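Local coordinates for D7 protein (Anopheles stephensi, PDB 3NHI) that modulates mosquito blood feeding as a salivary protein that sequesters mediators of the host response, binding cysteinyl leukotrienes and stable thromboxane A2 analogues, at residues G152-E160 with K288-F296. Numbering follows the deposited sequence.
Sequences GESFHAYCE and KKLNTTVHF
From neighbouring positions on the bridged backbones, Glu153 and Asn291 both turn CG anti to the backbone N (chi1 177° and -180°), and their side chains leave alongside each other. Carboxylate and carboxamide planes are nearly parallel, 13° apart, yet the groups do not bond directly: Asn291 ND2 passes 3.7 Å from Glu153 CG, and a water joins the two ends, donating to Glu153 OE2 and accepting from Asn291 ND2. The other carboxylate oxygen, OE1, takes the backbone N-H of Gln150. The backbones of Glu153 and Asn291 form a single, isolated parallel beta bridge. Asn291 N donates to Gly152 O (2.8 Å), and Ser154 N returns a hydrogen bond of 3.0 Å to Asn291 O. Asn291 O also receives a CA-H...O contact from Glu153.

The bridge leads straight into the N-terminus of helix 155-163, in the PBP/GOBP-family part of this all-helical protein, and ties it to the C-terminal tail that follows helix 280-288. Ser154 is the N-cap: its OG accepts from Ala157 N at 3.0 Å and also bonds Glu262 OE2 of helix 251-266. Beyond it, the methyl of Ala157 rests 3.5 Å from Asn291 O, and Thr293 lays CG2 against the first turn, 3.5 Å from Ala157 N and close to His156 CB. The Glu160 chain and the Thr293 side chain pass antiparallel, with Glu160 OE1 3.5 Å from Thr293 CG2, while Glu160 OE2 bonds Ser170. Thr293 OG1 shares Glu262 OE2 with the N-cap serine and also bonds Arg176 NE, so one carboxylate oxygen links both segments. Thr292 OG1 closes an ST turn by accepting from Val294 N, and bonds Met287 O of helix 280-288.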
loop_
_atom_site.group_PDB
_atom_site.type_symbol
_atom_site.label_atom_id
_atom_site.label_comp_id
_atom_site.label_asym_id
_atom_site.label_seq_id
_atom_site.Cartn_x
_atom_site.Cartn_y
_atom_site.Cartn_z
ATOM N N GLY A 152 -3.974 10.379 6.316
ATOM C CA GLY A 152 -3.550 11.768 6.497
ATOM C C GLY A 152 -2.179 11.892 7.134
ATOM O O GLY A 152 -1.639 12.993 7.240
ATOM N N GLU A 153 -1.610 10.765 7.555
ATOM C CA GLU A 153 -0.304 10.732 8.207
ATOM C C GLU A 153 0.670 10.076 7.242
ATOM O O GLU A 153 0.406 8.971 6.763
ATOM C CB GLU A 153 -0.389 9.908 9.500
ATOM C CG GLU A 153 0.921 9.724 10.253
ATOM C CD GLU A 153 0.763 8.854 11.497
ATOM O OE1 GLU A 153 -0.141 7.989 11.533
ATOM O OE2 GLU A 153 1.564 9.011 12.438
ATOM N N SER A 154 1.796 10.724 6.950
ATOM C CA SER A 154 2.767 10.094 6.039
ATOM C C SER A 154 3.513 8.986 6.756
ATOM O O SER A 154 3.630 8.997 7.990
ATOM C CB SER A 154 3.757 11.119 5.473
ATOM O OG SER A 154 4.615 11.631 6.486
ATOM N N PHE A 155 4.033 8.028 5.990
ATOM C CA PHE A 155 4.901 7.049 6.617
ATOM C C PHE A 155 6.118 7.691 7.255
ATOM O O PHE A 155 6.548 7.262 8.324
ATOM C CB PHE A 155 5.280 5.887 5.684
ATOM C CG PHE A 155 4.478 4.643 5.953
ATOM C CD1 PHE A 155 4.625 3.971 7.170
ATOM C CD2 PHE A 155 3.550 4.160 5.019
ATOM C CE1 PHE A 155 3.851 2.843 7.465
ATOM C CE2 PHE A 155 2.778 3.023 5.308
ATOM C CZ PHE A 155 2.933 2.363 6.527
ATOM N N HIS A 156 6.640 8.748 6.629
ATOM C CA HIS A 156 7.811 9.405 7.200
ATOM C C HIS A 156 7.502 9.972 8.589
ATOM O O HIS A 156 8.318 9.844 9.495
ATOM C CB HIS A 156 8.344 10.493 6.269
ATOM C CG HIS A 156 8.669 10.005 4.890
ATOM N ND1 HIS A 156 7.735 9.400 4.075
ATOM C CD2 HIS A 156 9.814 10.072 4.168
ATOM C CE1 HIS A 156 8.304 9.089 2.921
ATOM N NE2 HIS A 156 9.563 9.490 2.951
ATOM N N ALA A 157 6.324 10.570 8.764
ATOM C CA ALA A 157 5.943 11.109 10.069
ATOM C C ALA A 157 5.631 10.014 11.081
ATOM O O ALA A 157 6.040 10.110 12.247
ATOM C CB ALA A 157 4.764 12.051 9.925
ATOM N N TYR A 158 4.897 8.991 10.644
ATOM C CA TYR A 158 4.599 7.849 11.491
ATOM C C TYR A 158 5.890 7.213 12.018
ATOM O O TYR A 158 6.027 6.934 13.219
ATOM C CB TYR A 158 3.755 6.827 10.709
ATOM C CG TYR A 158 3.589 5.518 11.433
ATOM C CD1 TYR A 158 2.527 5.313 12.310
ATOM C CD2 TYR A 158 4.525 4.487 11.270
ATOM C CE1 TYR A 158 2.386 4.098 12.993
ATOM C CE2 TYR A 158 4.399 3.291 11.950
ATOM C CZ TYR A 158 3.338 3.101 12.803
ATOM O OH TYR A 158 3.249 1.895 13.469
ATOM N N CYS A 159 6.844 7.004 11.116
ATOM C CA CYS A 159 8.105 6.355 11.450
ATOM C C CYS A 159 9.005 7.242 12.310
ATOM O O CYS A 159 9.678 6.744 13.212
ATOM C CB CYS A 159 8.818 5.927 10.171
ATOM S SG CYS A 159 7.898 4.667 9.232
ATOM N N GLU A 160 9.014 8.548 12.040
ATOM C CA GLU A 160 9.753 9.499 12.883
ATOM C C GLU A 160 9.325 9.395 14.353
ATOM O O GLU A 160 10.175 9.339 15.250
ATOM C CB GLU A 160 9.572 10.929 12.370
ATOM C CG GLU A 160 10.341 11.979 13.184
ATOM C CD GLU A 160 9.934 13.413 12.889
ATOM O OE1 GLU A 160 8.924 13.634 12.192
ATOM O OE2 GLU A 160 10.634 14.329 13.372
ATOM N N LYS A 288 1.872 20.319 3.573
ATOM C CA LYS A 288 1.574 21.203 4.704
ATOM C C LYS A 288 0.148 21.016 5.233
ATOM O O LYS A 288 -0.126 21.298 6.404
ATOM C CB LYS A 288 1.826 22.665 4.325
ATOM C CG LYS A 288 3.282 23.011 4.143
ATOM C CD LYS A 288 3.427 24.434 3.648
ATOM C CE LYS A 288 4.882 24.798 3.506
ATOM N NZ LYS A 288 5.063 26.152 2.898
ATOM N N LYS A 289 -0.745 20.519 4.380
ATOM C CA LYS A 289 -2.137 20.276 4.762
ATOM C C LYS A 289 -2.320 18.999 5.580
ATOM O O LYS A 289 -3.379 18.785 6.172
ATOM C CB LYS A 289 -3.015 20.193 3.514
ATOM C CG LYS A 289 -3.051 21.493 2.713
ATOM C CD LYS A 289 -3.594 21.296 1.298
ATOM C CE LYS A 289 -5.118 21.260 1.246
ATOM N NZ LYS A 289 -5.663 19.880 1.382
ATOM N N LEU A 290 -1.295 18.152 5.598
ATOM C CA LEU A 290 -1.407 16.817 6.178
ATOM C C LEU A 290 -0.400 16.633 7.316
ATOM O O LEU A 290 0.399 17.524 7.602
ATOM C CB LEU A 290 -1.213 15.757 5.078
ATOM C CG LEU A 290 -2.255 15.802 3.949
ATOM C CD1 LEU A 290 -1.803 14.955 2.769
ATOM C CD2 LEU A 290 -3.655 15.381 4.416
ATOM N N ASN A 291 -0.445 15.474 7.965
ATOM C CA ASN A 291 0.473 15.157 9.046
ATOM C C ASN A 291 1.747 14.545 8.459
ATOM O O ASN A 291 1.890 13.327 8.349
ATOM C CB ASN A 291 -0.209 14.234 10.064
ATOM C CG ASN A 291 0.692 13.866 11.238
ATOM O OD1 ASN A 291 1.755 14.445 11.440
ATOM N ND2 ASN A 291 0.257 12.883 12.013
ATOM N N THR A 292 2.669 15.423 8.076
ATOM C CA THR A 292 3.890 15.028 7.371
ATOM C C THR A 292 5.124 15.626 8.044
ATOM O O THR A 292 5.024 16.323 9.062
ATOM C CB THR A 292 3.890 15.508 5.906
ATOM O OG1 THR A 292 4.028 16.933 5.894
ATOM C CG2 THR A 292 2.619 15.103 5.194
ATOM N N THR A 293 6.289 15.368 7.457
ATOM C CA THR A 293 7.557 15.846 7.997
ATOM C C THR A 293 8.053 17.093 7.266
ATOM O O THR A 293 9.225 17.442 7.357
ATOM C CB THR A 293 8.647 14.748 7.959
ATOM O OG1 THR A 293 8.880 14.339 6.607
ATOM C CG2 THR A 293 8.252 13.547 8.803
ATOM N N VAL A 294 7.144 17.771 6.574
ATOM C CA VAL A 294 7.473 18.964 5.780
ATOM C C VAL A 294 7.911 20.146 6.656
ATOM O O VAL A 294 7.538 20.235 7.829
ATOM C CB VAL A 294 6.276 19.353 4.854
ATOM C CG1 VAL A 294 5.154 20.032 5.640
ATOM C CG2 VAL A 294 6.737 20.227 3.678
ATOM N N HIS A 295 8.712 21.032 6.066
ATOM C CA HIS A 295 9.117 22.289 6.694
ATOM C C HIS A 295 8.008 23.330 6.589
ATOM O O HIS A 295 7.457 23.564 5.509
ATOM C CB HIS A 295 10.378 22.845 6.033
ATOM C CG HIS A 295 11.607 22.027 6.280
ATOM N ND1 HIS A 295 11.833 20.816 5.661
ATOM C CD2 HIS A 295 12.688 22.259 7.063
ATOM C CE1 HIS A 295 12.997 20.335 6.057
ATOM N NE2 HIS A 295 13.534 21.189 6.910
ATOM N N PHE A 296 7.698 23.955 7.720
ATOM C CA PHE A 296 6.706 25.029 7.777
ATOM C C PHE A 296 7.359 26.401 7.920
ATOM O O PHE A 296 8.578 26.509 8.094
ATOM C CB PHE A 296 5.734 24.786 8.933
ATOM C CG PHE A 296 4.807 23.628 8.714
ATOM C CD1 PHE A 296 5.117 22.361 9.203
ATOM C CD2 PHE A 296 3.614 23.801 8.018
ATOM C CE1 PHE A 296 4.254 21.288 9.006
ATOM C CE2 PHE A 296 2.748 22.732 7.812
ATOM C CZ PHE A 296 3.064 21.476 8.304
HETATM O O HOH W 1 2.610 11.469 13.546
#